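Long-range contact in bifunctional protein PutA (Bdellovibrio bacteriovorus, PDB 5UR2), which probably oxidises proline to glutamate in two steps, pairing a flavin-dependent proline dehydrogenase with an NAD-dependent L-glutamate gamma-semialdehyde dehydrogenase: residues V321-E335 and D446-I458. Sequence-based numbering, arbitrary orientation.
Sequences VPVYTNKAESDANYE and DPAQGLTPTSPVI. With P5F (N-propargylglycine-modified flavin adenine dinucleotide), chain F.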
ATOM      1  N   VAL B 321      23.113 -22.340  -8.150  1.00 19.04           N
ATOM      2  CA  VAL B 321      23.130 -23.371  -7.114  1.00 19.81           C
ATOM      3  C   VAL B 321      24.208 -24.396  -7.471  1.00 22.04           C
ATOM      4  O   VAL B 321      24.117 -25.024  -8.534  1.00 26.30           O
ATOM      5  CB  VAL B 321      21.737 -23.991  -6.966  1.00 19.46           C
ATOM      6  CG1 VAL B 321      21.741 -25.107  -5.929  1.00 22.00           C
ATOM      7  CG2 VAL B 321      20.771 -22.910  -6.601  1.00 27.17           C
ATOM      8  N   PRO B 322      25.269 -24.559  -6.659  1.00 20.63           N
ATOM      9  CA  PRO B 322      26.368 -25.454  -7.052  1.00 22.30           C
ATOM     10  C   PRO B 322      26.086 -26.937  -6.864  1.00 22.46           C
ATOM     11  O   PRO B 322      26.841 -27.754  -7.414  1.00 15.99           O
ATOM     12  CB  PRO B 322      27.531 -25.004  -6.151  1.00 18.85           C
ATOM     13  CG  PRO B 322      26.876 -24.549  -4.932  1.00 19.74           C
ATOM     14  CD  PRO B 322      25.583 -23.863  -5.396  1.00 25.47           C
ATOM     15  N   VAL B 323      25.060 -27.316  -6.107  1.00 22.69           N
ATOM     16  CA  VAL B 323      24.703 -28.723  -5.927  1.00 20.61           C
ATOM     17  C   VAL B 323      23.608 -29.083  -6.919  1.00 19.92           C
ATOM     18  O   VAL B 323      22.848 -28.224  -7.381  1.00 23.80           O
ATOM     19  CB  VAL B 323      24.261 -29.036  -4.480  1.00 19.64           C
ATOM     20  CG1 VAL B 323      25.446 -28.931  -3.523  1.00 17.11           C
ATOM     21  CG2 VAL B 323      23.144 -28.084  -4.038  1.00 16.20           C
ATOM     22  N   TYR B 324      23.561 -30.363  -7.296  1.00 20.60           N
ATOM     23  CA  TYR B 324      22.359 -30.889  -7.925  1.00 21.41           C
ATOM     24  C   TYR B 324      21.206 -30.740  -6.956  1.00 23.06           C
ATOM     25  O   TYR B 324      21.395 -30.786  -5.738  1.00 22.57           O
ATOM     26  CB  TYR B 324      22.503 -32.374  -8.291  1.00 17.30           C
ATOM     27  CG  TYR B 324      23.627 -32.685  -9.224  1.00 21.22           C
ATOM     28  CD1 TYR B 324      23.552 -32.343 -10.574  1.00 18.76           C
ATOM     29  CD2 TYR B 324      24.781 -33.312  -8.760  1.00 21.06           C
ATOM     30  CE1 TYR B 324      24.602 -32.648 -11.453  1.00 17.40           C
ATOM     31  CE2 TYR B 324      25.835 -33.600  -9.614  1.00 18.80           C
ATOM     32  CZ  TYR B 324      25.742 -33.268 -10.952  1.00 17.56           C
ATOM     33  OH  TYR B 324      26.783 -33.573 -11.783  1.00 17.70           O
ATOM     34  N   THR B 325      19.999 -30.570  -7.493  1.00 18.06           N
ATOM     35  CA  THR B 325      18.836 -30.488  -6.623  1.00 22.15           C
ATOM     36  C   THR B 325      17.866 -31.645  -6.845  1.00 25.59           C
ATOM     37  O   THR B 325      16.802 -31.679  -6.226  1.00 25.56           O
ATOM     38  CB  THR B 325      18.143 -29.128  -6.777  1.00 21.74           C
ATOM     39  OG1 THR B 325      17.874 -28.873  -8.152  1.00 23.95           O
ATOM     40  CG2 THR B 325      19.055 -28.015  -6.228  1.00 19.68           C
ATOM     41  N   ASN B 326      18.226 -32.615  -7.676  1.00 25.82           N
ATOM     42  CA  ASN B 326      17.545 -33.901  -7.765  1.00 21.08           C
ATOM     43  C   ASN B 326      18.483 -34.944  -7.169  1.00 27.27           C
ATOM     44  O   ASN B 326      19.618 -35.100  -7.638  1.00 24.68           O
ATOM     45  CB  ASN B 326      17.195 -34.195  -9.228  1.00 19.63           C
ATOM     46  CG  ASN B 326      16.731 -35.637  -9.476  1.00 27.60           C
ATOM     47  OD1 ASN B 326      16.499 -36.414  -8.559  1.00 33.15           O
ATOM     48  ND2 ASN B 326      16.567 -35.973 -10.750  1.00 34.53           N
ATOM     49  N   LYS B 327      18.024 -35.652  -6.135  1.00 21.38           N
ATOM     50  CA  LYS B 327      18.958 -36.501  -5.400  1.00 19.31           C
ATOM     51  C   LYS B 327      19.505 -37.631  -6.278  1.00 23.92           C
ATOM     52  O   LYS B 327      20.642 -38.077  -6.080  1.00 23.04           O
ATOM     53  CB  LYS B 327      18.291 -37.055  -4.138  1.00 19.55           C
ATOM     54  CG  LYS B 327      19.302 -37.641  -3.134  1.00 31.74           C
ATOM     55  CD  LYS B 327      19.309 -39.188  -3.184  1.00 26.72           C
ATOM     56  CE  LYS B 327      20.364 -39.776  -2.237  1.00 26.74           C
ATOM     57  NZ  LYS B 327      20.408 -41.277  -2.331  1.00 30.09           N
ATOM     58  N   ALA B 328      18.713 -38.106  -7.241  1.00 19.98           N
ATOM     59  CA  ALA B 328      19.198 -39.109  -8.178  1.00 20.10           C
ATOM     60  C   ALA B 328      20.349 -38.584  -9.037  1.00 23.82           C
ATOM     61  O   ALA B 328      21.199 -39.377  -9.466  1.00 24.39           O
ATOM     62  CB  ALA B 328      18.044 -39.622  -9.053  1.00 20.49           C
ATOM     63  N   GLU B 329      20.397 -37.270  -9.312  1.00 19.22           N
ATOM     64  CA  GLU B 329      21.567 -36.709  -9.998  1.00 24.20           C
ATOM     65  C   GLU B 329      22.838 -36.930  -9.191  1.00 20.47           C
ATOM     66  O   GLU B 329      23.885 -37.259  -9.755  1.00 22.32           O
ATOM     67  CB  GLU B 329      21.415 -35.209 -10.259  1.00 26.76           C
ATOM     68  CG  GLU B 329      20.507 -34.815 -11.392  1.00 34.27           C
ATOM     69  CD  GLU B 329      20.471 -33.305 -11.607  1.00 29.85           C
ATOM     70  OE1 GLU B 329      20.081 -32.559 -10.677  1.00 24.66           O
ATOM     71  OE2 GLU B 329      20.866 -32.865 -12.708  1.00 27.55           O
ATOM     72  N   SER B 330      22.777 -36.737  -7.867  1.00 19.58           N
ATOM     73  CA  SER B 330      23.964 -36.961  -7.040  1.00 19.76           C
ATOM     74  C   SER B 330      24.395 -38.426  -7.069  1.00 23.83           C
ATOM     75  O   SER B 330      25.579 -38.732  -7.263  1.00 26.48           O
ATOM     76  CB  SER B 330      23.701 -36.509  -5.608  1.00 25.43           C
ATOM     77  OG  SER B 330      23.516 -35.115  -5.558  1.00 26.99           O
ATOM     78  N   ASP B 331      23.442 -39.349  -6.900  1.00 22.42           N
ATOM     79  CA  ASP B 331      23.769 -40.769  -6.964  1.00 24.31           C
ATOM     80  C   ASP B 331      24.380 -41.119  -8.319  1.00 25.59           C
ATOM     81  O   ASP B 331      25.442 -41.748  -8.395  1.00 21.46           O
ATOM     82  CB  ASP B 331      22.510 -41.612  -6.735  1.00 22.33           C
ATOM     83  CG  ASP B 331      21.961 -41.516  -5.301  1.00 26.51           C
ATOM     84  OD1 ASP B 331      22.669 -41.062  -4.370  1.00 26.83           O
ATOM     85  OD2 ASP B 331      20.797 -41.927  -5.111  1.00 24.82           O
ATOM     86  N   ALA B 332      23.750 -40.656  -9.405  1.00 25.38           N
ATOM     87  CA  ALA B 332      24.233 -41.003 -10.740  1.00 28.77           C
ATOM     88  C   ALA B 332      25.623 -40.435 -10.976  1.00 26.64           C
ATOM     89  O   ALA B 332      26.489 -41.106 -11.553  1.00 27.39           O
ATOM     90  CB  ALA B 332      23.263 -40.502 -11.815  1.00 24.77           C
ATOM     91  N   ASN B 333      25.850 -39.195 -10.538  1.00 19.63           N
ATOM     92  CA  ASN B 333      27.168 -38.593 -10.673  1.00 23.33           C
ATOM     93  C   ASN B 333      28.195 -39.320  -9.804  1.00 19.62           C
ATOM     94  O   ASN B 333      29.358 -39.464 -10.199  1.00 20.87           O
ATOM     95  CB  ASN B 333      27.096 -37.110 -10.300  1.00 18.82           C
ATOM     96  CG  ASN B 333      28.361 -36.380 -10.642  1.00 26.94           C
ATOM     97  OD1 ASN B 333      28.692 -36.228 -11.824  1.00 23.26           O
ATOM     98  ND2 ASN B 333      29.087 -35.928  -9.630  1.00 21.73           N
ATOM     99  N   TYR B 334      27.785 -39.785  -8.617  1.00 24.87           N
ATOM    100  CA  TYR B 334      28.689 -40.574  -7.780  1.00 21.80           C
ATOM    101  C   TYR B 334      29.172 -41.801  -8.541  1.00 25.12           C
ATOM    102  O   TYR B 334      30.377 -42.079  -8.600  1.00 20.72           O
ATOM    103  CB  TYR B 334      27.990 -40.994  -6.483  1.00 20.31           C
ATOM    104  CG  TYR B 334      28.913 -41.590  -5.435  1.00 20.61           C
ATOM    105  CD1 TYR B 334      29.444 -42.872  -5.577  1.00 21.13           C
ATOM    106  CD2 TYR B 334      29.227 -40.873  -4.286  1.00 20.41           C
ATOM    107  CE1 TYR B 334      30.301 -43.415  -4.611  1.00 21.44           C
ATOM    108  CE2 TYR B 334      30.061 -41.393  -3.321  1.00 20.73           C
ATOM    109  CZ  TYR B 334      30.599 -42.667  -3.482  1.00 25.23           C
ATOM    110  OH  TYR B 334      31.435 -43.156  -2.505  1.00 24.62           O
ATOM    111  N   GLU B 335      28.240 -42.539  -9.144  1.00 23.19           N
ATOM    112  CA  GLU B 335      28.629 -43.753  -9.847  1.00 25.83           C
ATOM    113  C   GLU B 335      29.511 -43.433 -11.051  1.00 25.17           C
ATOM    114  O   GLU B 335      30.489 -44.141 -11.315  1.00 30.76           O
ATOM    115  CB  GLU B 335      27.378 -44.557 -10.226  1.00 21.80           C
ATOM    116  CG  GLU B 335      26.676 -45.127  -8.989  1.00 23.53           C
ATOM    117  CD  GLU B 335      25.473 -46.033  -9.270  1.00 26.78           C
ATOM    118  OE1 GLU B 335      25.304 -46.532 -10.397  1.00 33.25           O
ATOM    119  OE2 GLU B 335      24.686 -46.247  -8.326  1.00 29.01           O
ATOM    120  N   ASP B 446      18.636 -48.074 -10.892  1.00 33.68           N
ATOM    121  CA  ASP B 446      19.687 -47.247 -11.464  1.00 32.22           C
ATOM    122  C   ASP B 446      19.310 -45.775 -11.324  1.00 29.99           C
ATOM    123  O   ASP B 446      18.306 -45.349 -11.906  1.00 27.82           O
ATOM    124  CB  ASP B 446      19.899 -47.657 -12.931  1.00 30.68           C
ATOM    125  CG  ASP B 446      20.997 -46.858 -13.627  1.00 33.41           C
ATOM    126  OD1 ASP B 446      21.659 -46.018 -12.978  1.00 32.91           O
ATOM    127  OD2 ASP B 446      21.218 -47.105 -14.830  1.00 34.66           O
ATOM    128  N   PRO B 447      20.084 -44.967 -10.589  1.00 32.00           N
ATOM    129  CA  PRO B 447      19.742 -43.537 -10.466  1.00 29.23           C
ATOM    130  C   PRO B 447      19.737 -42.808 -11.793  1.00 31.60           C
ATOM    131  O   PRO B 447      19.051 -41.778 -11.923  1.00 29.45           O
ATOM    132  CB  PRO B 447      20.839 -42.992  -9.538  1.00 21.60           C
ATOM    133  CG  PRO B 447      21.991 -43.963  -9.721  1.00 21.92           C
ATOM    134  CD  PRO B 447      21.349 -45.300  -9.903  1.00 26.93           C
ATOM    135  N   ALA B 448      20.490 -43.318 -12.778  1.00 28.02           N
ATOM    136  CA  ALA B 448      20.517 -42.729 -14.112  1.00 26.84           C
ATOM    137  C   ALA B 448      19.251 -43.016 -14.908  1.00 28.97           C
ATOM    138  O   ALA B 448      18.989 -42.307 -15.885  1.00 30.95           O
ATOM    139  CB  ALA B 448      21.734 -43.219 -14.894  1.00 22.04           C
ATOM    140  N   GLN B 449      18.442 -43.996 -14.500  1.00 29.16           N
ATOM    141  CA  GLN B 449      17.263 -44.359 -15.283  1.00 30.37           C
ATOM    142  C   GLN B 449      16.215 -43.254 -15.215  1.00 32.95           C
ATOM    143  O   GLN B 449      15.789 -42.855 -14.129  1.00 28.88           O
ATOM    144  CB  GLN B 449      16.674 -45.676 -14.783  1.00 34.98           C
ATOM    145  CG  GLN B 449      15.270 -45.961 -15.346  1.00 38.74           C
ATOM    146  CD  GLN B 449      14.717 -47.327 -14.944  1.00 39.81           C
ATOM    147  OE1 GLN B 449      14.504 -47.614 -13.770  1.00 41.22           O
ATOM    148  NE2 GLN B 449      14.462 -48.161 -15.933  1.00 38.72           N
ATOM    149  N   GLY B 450      15.801 -42.765 -16.381  1.00 31.44           N
ATOM    150  CA  GLY B 450      14.850 -41.676 -16.425  1.00 34.43           C
ATOM    151  C   GLY B 450      15.336 -40.403 -15.772  1.00 36.83           C
ATOM    152  O   GLY B 450      14.517 -39.558 -15.406  1.00 36.57           O
ATOM    153  N   LEU B 451      16.652 -40.227 -15.636  1.00 38.58           N
ATOM    154  CA  LEU B 451      17.206 -39.102 -14.887  1.00 31.12           C
ATOM    155  C   LEU B 451      16.995 -37.798 -15.650  1.00 38.60           C
ATOM    156  O   LEU B 451      17.506 -37.621 -16.762  1.00 32.87           O
ATOM    157  CB  LEU B 451      18.691 -39.312 -14.619  1.00 24.15           C
ATOM    158  CG  LEU B 451      19.363 -38.166 -13.859  1.00 29.03           C
ATOM    159  CD1 LEU B 451      18.726 -37.949 -12.452  1.00 19.83           C
ATOM    160  CD2 LEU B 451      20.861 -38.399 -13.782  1.00 23.35           C
ATOM    161  N   THR B 452      16.274 -36.876 -15.021  1.00 36.01           N
ATOM    162  CA  THR B 452      16.028 -35.549 -15.555  1.00 42.25           C
ATOM    163  C   THR B 452      16.988 -34.552 -14.923  1.00 37.46           C
ATOM    164  O   THR B 452      17.039 -34.452 -13.689  1.00 36.25           O
ATOM    165  CB  THR B 452      14.585 -35.146 -15.279  1.00 49.06           C
ATOM    166  OG1 THR B 452      14.317 -35.286 -13.873  1.00 49.90           O
ATOM    167  CG2 THR B 452      13.625 -36.057 -16.064  1.00 40.17           C
ATOM    168  N   PRO B 453      17.774 -33.825 -15.699  1.00 36.83           N
ATOM    169  CA  PRO B 453      18.722 -32.875 -15.108  1.00 36.45           C
ATOM    170  C   PRO B 453      18.012 -31.699 -14.455  1.00 35.39           C
ATOM    171  O   PRO B 453      16.871 -31.363 -14.772  1.00 40.04           O
ATOM    172  CB  PRO B 453      19.560 -32.400 -16.299  1.00 32.73           C
ATOM    173  CG  PRO B 453      18.912 -32.984 -17.537  1.00 35.12           C
ATOM    174  CD  PRO B 453      17.646 -33.670 -17.154  1.00 36.10           C
ATOM    175  N   THR B 454      18.712 -31.074 -13.518  1.00 26.63           N
ATOM    176  CA  THR B 454      18.280 -29.805 -12.957  1.00 30.10           C
ATOM    177  C   THR B 454      19.197 -28.699 -13.456  1.00 26.66           C
ATOM    178  O   THR B 454      20.324 -28.945 -13.897  1.00 27.27           O
ATOM    179  CB  THR B 454      18.283 -29.817 -11.416  1.00 30.13           C
ATOM    180  OG1 THR B 454      19.615 -30.064 -10.930  1.00 24.01           O
ATOM    181  CG2 THR B 454      17.287 -30.854 -10.858  1.00 26.42           C
ATOM    182  N   SER B 455      18.724 -27.536 -13.380  1.00 24.82           N
ATOM    183  CA  SER B 455      19.502 -26.373 -13.770  1.00 32.24           C
ATOM    184  C   SER B 455      20.079 -25.704 -12.532  1.00 32.04           C
ATOM    185  O   SER B 455      19.413 -25.652 -11.497  1.00 25.50           O
ATOM    186  CB  SER B 455      18.632 -25.354 -14.516  1.00 32.35           C
ATOM    187  OG  SER B 455      19.290 -24.088 -14.606  1.00 34.97           O
ATOM    188  N   PRO B 456      21.304 -25.170 -12.589  1.00 22.79           N
ATOM    189  CA  PRO B 456      21.805 -24.388 -11.449  1.00 25.32           C
ATOM    190  C   PRO B 456      21.113 -23.044 -11.295  1.00 21.31           C
ATOM    191  O   PRO B 456      21.320 -22.396 -10.268  1.00 26.11           O
ATOM    192  CB  PRO B 456      23.296 -24.210 -11.764  1.00 23.19           C
ATOM    193  CG  PRO B 456      23.370 -24.291 -13.262  1.00 28.06           C
ATOM    194  CD  PRO B 456      22.283 -25.256 -13.685  1.00 24.16           C
ATOM    195  N   VAL B 457      20.287 -22.634 -12.259  1.00 26.93           N
ATOM    196  CA  VAL B 457      19.641 -21.324 -12.267  1.00 26.39           C
ATOM    197  C   VAL B 457      18.264 -21.437 -11.627  1.00 27.80           C
ATOM    198  O   VAL B 457      17.416 -22.201 -12.097  1.00 35.55           O
ATOM    199  CB  VAL B 457      19.516 -20.771 -13.696  1.00 31.18           C
ATOM    200  CG1 VAL B 457      18.765 -19.429 -13.665  1.00 34.38           C
ATOM    201  CG2 VAL B 457      20.899 -20.626 -14.370  1.00 26.15           C
ATOM    202  N   ILE B 458      18.044 -20.682 -10.554  1.00 30.07           N
ATOM    203  CA  ILE B 458      16.746 -20.593  -9.882  1.00 33.74           C
ATOM    204  C   ILE B 458      15.822 -19.679 -10.685  1.00 34.92           C
ATOM    205  O   ILE B 458      16.156 -18.506 -10.920  1.00 34.93           O
ATOM    206  CB  ILE B 458      16.908 -20.090  -8.438  1.00 39.77           C
ATOM    207  CG1 ILE B 458      17.782 -21.058  -7.634  1.00 38.30           C
ATOM    208  CG2 ILE B 458      15.540 -19.911  -7.771  1.00 39.66           C
ATOM    209  CD1 ILE B 458      18.072 -20.590  -6.225  1.00 40.22           C
TER
HETATM  210  PA  P5F F1001      22.494 -41.261   0.529  1.00 25.26           P
HETATM  211  O1A P5F F1001      22.545 -42.338  -0.607  1.00 30.61           O
HETATM  212  O2A P5F F1001      21.259 -41.126   1.270  1.00 23.04           O
HETATM  213  O5B P5F F1001      22.697 -39.842   0.072  1.00 24.68           O
HETATM  214  C5B P5F F1001      22.341 -38.678   0.808  1.00 16.78           C
HETATM  215  C4B P5F F1001      23.026 -37.466   0.159  1.00 20.64           C
HETATM  216  O4B P5F F1001      22.450 -37.081  -1.066  1.00 25.39           O
HETATM  217  C3B P5F F1001      23.059 -36.197   0.960  1.00 17.28           C
HETATM  218  O3B P5F F1001      24.015 -36.217   1.950  1.00 18.70           O
HETATM  219  C2B P5F F1001      23.336 -35.177  -0.070  1.00 17.09           C
HETATM  220  O2B P5F F1001      24.695 -35.158  -0.340  1.00 18.70           O
HETATM  221  C1B P5F F1001      22.611 -35.703  -1.257  1.00 22.79           C
HETATM  222  N9A P5F F1001      21.304 -35.130  -1.458  1.00 19.76           N
HETATM  223  C8A P5F F1001      20.229 -35.126  -0.579  1.00 21.14           C
HETATM  224  N7A P5F F1001      19.198 -34.510  -1.170  1.00 23.15           N
HETATM  225  C5A P5F F1001      19.556 -34.104  -2.458  1.00 21.13           C
HETATM  226  C6A P5F F1001      18.920 -33.422  -3.492  1.00 30.15           C
HETATM  227  N6A P5F F1001      17.557 -32.989  -3.356  1.00 28.95           N
HETATM  228  N1A P5F F1001      19.573 -33.158  -4.640  1.00 25.32           N
HETATM  229  C2A P5F F1001      20.853 -33.549  -4.818  1.00 17.31           C
HETATM  230  N3A P5F F1001      21.512 -34.193  -3.813  1.00 20.52           N
HETATM  231  C4A P5F F1001      20.912 -34.486  -2.652  1.00 11.73           C
HETATM  232  N1  P5F F1001      30.677 -34.784   3.283  1.00 32.81           N
HETATM  233  C2  P5F F1001      31.374 -33.618   2.796  1.00 27.86           C
HETATM  234  O2  P5F F1001      30.665 -32.697   2.057  1.00 28.25           O
HETATM  235  N3  P5F F1001      32.768 -33.424   3.063  1.00 42.77           N
HETATM  236  C4  P5F F1001      33.525 -34.355   3.817  1.00 45.20           C
HETATM  237  O4  P5F F1001      34.885 -34.103   4.040  1.00 38.12           O
HETATM  238  C4X P5F F1001      32.790 -35.582   4.339  1.00 42.68           C
HETATM  239  N5  P5F F1001      33.434 -36.537   5.238  1.00 44.45           N
HETATM  240  C5X P5F F1001      32.807 -37.871   5.319  1.00 44.35           C
HETATM  241  C6  P5F F1001      33.625 -39.054   5.729  1.00 35.93           C
HETATM  242  C7  P5F F1001      33.048 -40.349   5.724  1.00 36.35           C
HETATM  243  C7M P5F F1001      33.887 -41.537   6.139  1.00 38.53           C
HETATM  244  C8  P5F F1001      31.689 -40.534   5.327  1.00 37.04           C
HETATM  245  C8M P5F F1001      31.044 -41.896   5.306  1.00 35.48           C
HETATM  246  C9  P5F F1001      30.909 -39.420   4.935  1.00 44.42           C
HETATM  247  C9A P5F F1001      31.507 -38.055   4.942  1.00 44.53           C
HETATM  248  N10 P5F F1001      30.703 -36.908   4.514  1.00 42.88           N
HETATM  249  C10 P5F F1001      31.425 -35.751   4.063  1.00 37.02           C
HETATM  250  C1' P5F F1001      29.229 -36.971   4.355  1.00 45.64           C
HETATM  251  C2' P5F F1001      28.809 -37.555   3.006  1.00 38.89           C
HETATM  252  O2' P5F F1001      29.151 -36.662   2.017  1.00 37.21           O
HETATM  253  C3' P5F F1001      27.322 -37.896   2.886  1.00 40.40           C
HETATM  254  O3' P5F F1001      26.594 -36.734   3.027  1.00 41.32           O
HETATM  255  C4' P5F F1001      26.803 -38.892   3.913  1.00 38.78           C
HETATM  256  O4' P5F F1001      27.866 -39.712   4.260  1.00 37.99           O
HETATM  257  C5' P5F F1001      25.541 -39.673   3.499  1.00 38.49           C
HETATM  258  O5' P5F F1001      25.533 -40.071   2.142  1.00 40.31           O
HETATM  259  P   P5F F1001      25.024 -41.507   1.587  1.00 31.20           P
HETATM  260  O1P P5F F1001      25.672 -42.056   0.258  1.00 39.18           O
HETATM  261  O2P P5F F1001      25.173 -42.378   2.891  1.00 31.65           O
HETATM  262  O3P P5F F1001      23.391 -41.382   1.709  1.00 26.14           O
HETATM  263  C21 P5F F1001      33.627 -34.867   7.243  1.00 57.11           C
HETATM  264  C22 P5F F1001      33.636 -35.756   6.226  1.00 60.85           C
HETATM  265  C23 P5F F1001      34.345 -33.511   7.128  1.00 57.60           C
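P447, V321 and T454 fasten an irregular linker across the loop and first turns of helix 327-343 in the proline dehydrogenase (beta-alpha)8 barrel, and illustrate how a chain without helix or strand can be held by a few well-placed anchors. At one end the P447 ring lies against the helix, its CB 3.5 Å from D331 CB and also close to the carbonyl oxygen of A328, while CG and CD face the carboxylate of E335, which is paired with R358. L451, with CG anti to its own nitrogen (chi1 179°), reaches the same surface and splits its methyls: CD1 lies by A328 and N326, CD2 3.7 Å from A332 CB. V321 secures the other end, V321 N donating to P456 O at 2.8 Å, while the V321 and I458 side chains cross at about a right angle, V321 CG2 meeting I458 CD1. The helix meets the N-propargylglycine-modified FAD on another side: S330 OG bonds adenine N3A, and K327 NZ reaches phosphate oxygen O1A. Between these ends, the E329 carboxylate accepts from both the hydroxyl and the backbone N-H of T454. The threonine hydroxyl, which is also hydrogen-bonded to R277, donates from T454 OG1 to the syn lone pair of E329 OE1 at 2.6 Å; T454 N approaches E329 OE2 at 2.9 Å from 49° above the carboxylate plane.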